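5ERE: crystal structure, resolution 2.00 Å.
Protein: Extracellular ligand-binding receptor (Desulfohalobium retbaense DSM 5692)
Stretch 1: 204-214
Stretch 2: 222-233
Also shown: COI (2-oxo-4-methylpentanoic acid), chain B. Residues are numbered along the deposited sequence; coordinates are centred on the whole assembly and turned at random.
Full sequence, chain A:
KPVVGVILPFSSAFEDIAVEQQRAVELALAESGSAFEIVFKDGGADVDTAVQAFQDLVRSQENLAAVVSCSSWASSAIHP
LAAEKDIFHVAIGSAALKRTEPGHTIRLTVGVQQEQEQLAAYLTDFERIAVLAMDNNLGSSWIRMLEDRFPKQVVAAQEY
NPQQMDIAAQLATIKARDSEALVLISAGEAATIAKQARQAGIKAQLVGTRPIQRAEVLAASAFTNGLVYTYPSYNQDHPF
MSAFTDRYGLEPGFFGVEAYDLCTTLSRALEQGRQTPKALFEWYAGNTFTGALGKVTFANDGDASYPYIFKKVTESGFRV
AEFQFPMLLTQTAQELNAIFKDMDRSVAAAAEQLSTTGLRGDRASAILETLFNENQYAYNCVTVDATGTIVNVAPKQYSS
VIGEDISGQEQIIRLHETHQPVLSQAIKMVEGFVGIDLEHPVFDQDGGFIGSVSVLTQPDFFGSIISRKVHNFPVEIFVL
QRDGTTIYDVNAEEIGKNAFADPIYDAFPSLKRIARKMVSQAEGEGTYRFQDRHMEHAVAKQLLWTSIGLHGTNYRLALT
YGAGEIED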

# COMPACT_ATOMS: atom_id res chain seq x y z
N ALA A 204 2.66 -4.09 25.55
CA ALA A 204 2.38 -3.46 24.25
C ALA A 204 1.93 -4.43 23.14
O ALA A 204 2.28 -5.61 23.15
CB ALA A 204 3.63 -2.67 23.79
N GLN A 205 1.12 -3.94 22.21
CA GLN A 205 0.76 -4.71 21.01
C GLN A 205 2.02 -4.98 20.20
O GLN A 205 2.76 -4.05 19.87
CB GLN A 205 -0.26 -3.95 20.14
CG GLN A 205 -0.47 -4.54 18.74
CD GLN A 205 -1.30 -5.82 18.76
OE1 GLN A 205 -2.37 -5.85 19.37
NE2 GLN A 205 -0.80 -6.87 18.10
N LEU A 206 2.29 -6.26 19.92
CA LEU A 206 3.42 -6.63 19.07
C LEU A 206 3.04 -6.50 17.59
O LEU A 206 1.92 -6.83 17.20
CB LEU A 206 3.87 -8.05 19.39
CG LEU A 206 4.28 -8.29 20.84
CD1 LEU A 206 4.79 -9.70 20.97
CD2 LEU A 206 5.33 -7.28 21.30
N VAL A 207 3.99 -6.02 16.79
CA VAL A 207 3.78 -5.73 15.37
C VAL A 207 5.03 -6.16 14.62
O VAL A 207 6.15 -5.90 15.07
CB VAL A 207 3.50 -4.24 15.12
CG1 VAL A 207 3.26 -3.95 13.64
CG2 VAL A 207 2.31 -3.75 15.98
N GLY A 208 4.87 -6.80 13.47
CA GLY A 208 6.02 -7.23 12.71
C GLY A 208 5.78 -7.09 11.23
O GLY A 208 4.77 -6.51 10.81
N THR A 209 6.72 -7.62 10.45
CA THR A 209 6.75 -7.44 8.99
C THR A 209 6.98 -8.81 8.33
O THR A 209 7.05 -9.84 9.02
CB THR A 209 7.85 -6.41 8.56
OG1 THR A 209 9.15 -6.92 8.85
CG2 THR A 209 7.65 -5.05 9.29
N ARG A 210 7.15 -8.81 7.01
CA ARG A 210 7.15 -10.04 6.20
C ARG A 210 7.96 -11.23 6.77
O ARG A 210 7.44 -12.32 6.87
CB ARG A 210 7.63 -9.69 4.77
CG ARG A 210 8.01 -10.89 3.88
CD ARG A 210 8.69 -10.37 2.54
NE ARG A 210 9.69 -9.36 2.89
CZ ARG A 210 10.95 -9.60 3.21
NH1 ARG A 210 11.42 -10.82 3.18
NH2 ARG A 210 11.75 -8.60 3.58
N PRO A 211 9.22 -11.02 7.16
CA PRO A 211 10.09 -12.08 7.69
C PRO A 211 9.61 -12.80 8.94
O PRO A 211 10.10 -13.89 9.25
CB PRO A 211 11.39 -11.32 8.01
CG PRO A 211 11.34 -10.14 7.13
CD PRO A 211 9.92 -9.73 7.15
N ILE A 212 8.67 -12.21 9.67
CA ILE A 212 8.32 -12.74 11.00
C ILE A 212 7.43 -14.00 10.95
O ILE A 212 7.28 -14.71 11.95
CB ILE A 212 7.64 -11.62 11.84
CG1 ILE A 212 7.82 -11.86 13.35
CG2 ILE A 212 6.18 -11.51 11.51
CD1 ILE A 212 7.51 -10.62 14.17
N GLN A 213 6.90 -14.35 9.78
CA GLN A 213 5.99 -15.50 9.70
C GLN A 213 6.77 -16.82 9.62
O GLN A 213 6.87 -17.42 8.56
CB GLN A 213 5.02 -15.41 8.51
CG GLN A 213 3.95 -16.52 8.54
CD GLN A 213 2.97 -16.48 7.39
OE1 GLN A 213 2.08 -15.63 7.35
NE2 GLN A 213 3.14 -17.38 6.42
N ARG A 214 7.33 -17.24 10.75
CA ARG A 214 8.13 -18.45 10.84
C ARG A 214 7.52 -19.37 11.91
O ARG A 214 6.86 -18.89 12.85
CB ARG A 214 9.59 -18.12 11.16
CG ARG A 214 10.22 -16.97 10.39
CD ARG A 214 10.33 -17.29 8.87
NE ARG A 214 10.96 -18.59 8.62
CZ ARG A 214 10.98 -19.20 7.43
NH1 ARG A 214 10.41 -18.63 6.37
NH2 ARG A 214 11.58 -20.37 7.31
C1 COI B . 15.46 -8.91 4.01
O1 COI B . 16.64 -8.45 4.05
O2 COI B . 14.52 -8.29 3.45
C2 COI B . 15.21 -10.25 4.60
O3 COI B . 14.09 -10.71 4.62
C3 COI B . 16.43 -10.98 5.12
C4 COI B . 16.03 -12.21 5.84
C5 COI B . 17.20 -13.16 5.80
C6 COI B . 15.66 -11.75 7.25
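Stretch 2 (222-233) AFTNGLVYTYPS

Stretch 2 lies beside stretch 1 as a neighbouring parallel β-strand, joined to it by a short backbone ladder and by side-chain packing from Leu 206 and, past the end of strand 205-208, from Ile 212 and Gln 213. Strand 228-232 runs in the same direction as strand 205-208, their axes 12° apart and 4.6 Å at closest approach. A helix ends at Thr 224, and a type II turn from Thr 224 to Leu 227, closed by Leu 227 N to Thr 224 O at 3.1 Å, leads into the strand. Gly 226 has phi/psi of 97/-13°, where a CB would be jammed against the preceding carbonyl oxygen.

The register pairs Leu 206 with Leu 227, Val 207 with Val 228, Gly 208 with Tyr 229, Thr 209 with Thr 230 and Arg 210 with Tyr 231, with CA-CA distances of 4.4 to 4.9 Å. Three backbone hydrogen bonds hold it: Val 228 N to Leu 206 O (3.1 Å), Gly 208 N to Val 228 O (2.9 Å) and Thr 230 N to Gly 208 O (3.3 Å). The ladder fades at Arg 210, whose N lies 3.2 Å from Thr 230 O but at a poor angle for a hydrogen bond. At the other end Gln 205 extends it with its side chain: NE2 donates to Gly 226 O (2.8 Å) and also to Leu 206 O of its own strand (2.9 Å).

Val 207 and Val 228 share one face of the sheet; Tyr 229 points to the other, where Gly 208 has no side chain. A CB on Gly 208 would come within 2.5 Å of Ile 212 CD1, so the bare backbone leaves room for Ile 212 to fold back toward stretch 2. The 3-10 segment 210-212 makes this return, with Ile 212 N bonded to Thr 209 O at 2.9 Å. Ile 212 CG2 then sits over the face of the Tyr 229 ring, 4.0 Å from its centroid, while Ile 212 CD1 meets Leu 227 CD1 at 4.0 Å. Leu 227 CD1 also packs against Leu 206 CB at 3.6 Å.

Gln 213, fully extended through chi1 and chi2, receives a hydrogen bond at OE1 from Tyr 229 OH (2.7 Å), and its CD lies over one face of the Tyr 231 ring. The guanidinium of Arg 210 leads away from stretch 2 to the ligand COI, with NH2 donating to O2 (2.8 Å) and NH1 to O3 (3.0 Å).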

# COMPACT_ATOMS: atom_id res chain seq x y z
N ALA A 222 2.10 -18.56 23.14
CA ALA A 222 1.89 -18.18 24.52
C ALA A 222 2.29 -16.72 24.69
O ALA A 222 1.69 -15.99 25.48
CB ALA A 222 2.69 -19.09 25.47
N PHE A 223 3.29 -16.29 23.93
CA PHE A 223 3.79 -14.92 24.02
C PHE A 223 3.46 -14.06 22.79
O PHE A 223 3.31 -12.84 22.91
CB PHE A 223 5.30 -14.94 24.25
CG PHE A 223 5.72 -15.74 25.45
CD1 PHE A 223 5.65 -15.19 26.72
CD2 PHE A 223 6.18 -17.04 25.31
CE1 PHE A 223 6.04 -15.93 27.84
CE2 PHE A 223 6.56 -17.78 26.42
CZ PHE A 223 6.49 -17.23 27.69
N THR A 224 3.33 -14.70 21.62
CA THR A 224 3.20 -13.98 20.36
C THR A 224 1.75 -13.85 19.90
O THR A 224 1.48 -13.17 18.93
CB THR A 224 4.00 -14.66 19.22
OG1 THR A 224 3.57 -16.02 19.08
CG2 THR A 224 5.49 -14.69 19.49
N ASN A 225 0.81 -14.49 20.59
CA ASN A 225 -0.60 -14.48 20.18
C ASN A 225 -1.14 -13.04 20.09
O ASN A 225 -0.96 -12.25 21.01
CB ASN A 225 -1.43 -15.31 21.16
CG ASN A 225 -2.91 -15.34 20.82
OD1 ASN A 225 -3.34 -16.05 19.91
ND2 ASN A 225 -3.71 -14.61 21.59
N GLY A 226 -1.76 -12.72 18.95
CA GLY A 226 -2.32 -11.39 18.70
C GLY A 226 -1.42 -10.45 17.91
O GLY A 226 -1.85 -9.39 17.48
N LEU A 227 -0.16 -10.83 17.76
CA LEU A 227 0.81 -10.05 17.01
C LEU A 227 0.32 -9.80 15.58
O LEU A 227 -0.09 -10.72 14.92
CB LEU A 227 2.15 -10.79 16.98
CG LEU A 227 3.32 -10.05 16.34
CD1 LEU A 227 4.59 -10.59 16.92
CD2 LEU A 227 3.37 -10.16 14.81
N VAL A 228 0.36 -8.55 15.13
CA VAL A 228 -0.14 -8.19 13.80
C VAL A 228 1.05 -7.91 12.90
O VAL A 228 2.00 -7.29 13.33
CB VAL A 228 -1.08 -6.95 13.86
CG1 VAL A 228 -1.54 -6.50 12.47
CG2 VAL A 228 -2.31 -7.27 14.72
N TYR A 229 1.04 -8.37 11.65
CA TYR A 229 2.16 -8.06 10.76
C TYR A 229 1.73 -7.95 9.30
O TYR A 229 0.68 -8.46 8.90
CB TYR A 229 3.27 -9.12 10.89
CG TYR A 229 2.80 -10.50 10.56
CD1 TYR A 229 2.05 -11.22 11.47
CD2 TYR A 229 3.08 -11.09 9.31
CE1 TYR A 229 1.60 -12.49 11.18
CE2 TYR A 229 2.64 -12.34 9.02
CZ TYR A 229 1.89 -13.05 9.95
OH TYR A 229 1.43 -14.31 9.67
N THR A 230 2.54 -7.24 8.52
CA THR A 230 2.31 -7.16 7.08
C THR A 230 2.96 -8.34 6.39
O THR A 230 4.00 -8.83 6.82
CB THR A 230 2.82 -5.86 6.50
OG1 THR A 230 4.10 -5.54 7.05
CG2 THR A 230 1.86 -4.75 6.79
N TYR A 231 2.31 -8.82 5.33
CA TYR A 231 2.75 -10.04 4.68
C TYR A 231 2.19 -10.12 3.22
O TYR A 231 1.07 -9.70 2.97
CB TYR A 231 2.28 -11.25 5.48
CG TYR A 231 2.99 -12.51 5.11
CD1 TYR A 231 4.26 -12.75 5.58
CD2 TYR A 231 2.39 -13.45 4.29
CE1 TYR A 231 4.93 -13.90 5.23
CE2 TYR A 231 3.04 -14.60 3.94
CZ TYR A 231 4.30 -14.82 4.40
OH TYR A 231 4.93 -15.97 4.04
N PRO A 232 2.99 -10.65 2.28
CA PRO A 232 2.46 -10.89 0.90
C PRO A 232 1.19 -11.71 0.87
O PRO A 232 1.07 -12.67 1.62
CB PRO A 232 3.58 -11.65 0.21
CG PRO A 232 4.82 -11.31 0.99
CD PRO A 232 4.37 -11.13 2.42
N SER A 233 0.23 -11.34 0.03
CA SER A 233 -1.08 -11.98 0.12
C SER A 233 -1.30 -13.24 -0.74
O SER A 233 -2.45 -13.56 -1.02
CB SER A 233 -2.18 -10.99 -0.25
OG SER A 233 -2.22 -10.80 -1.63
O HOH W 1 7.59 -17.08 5.99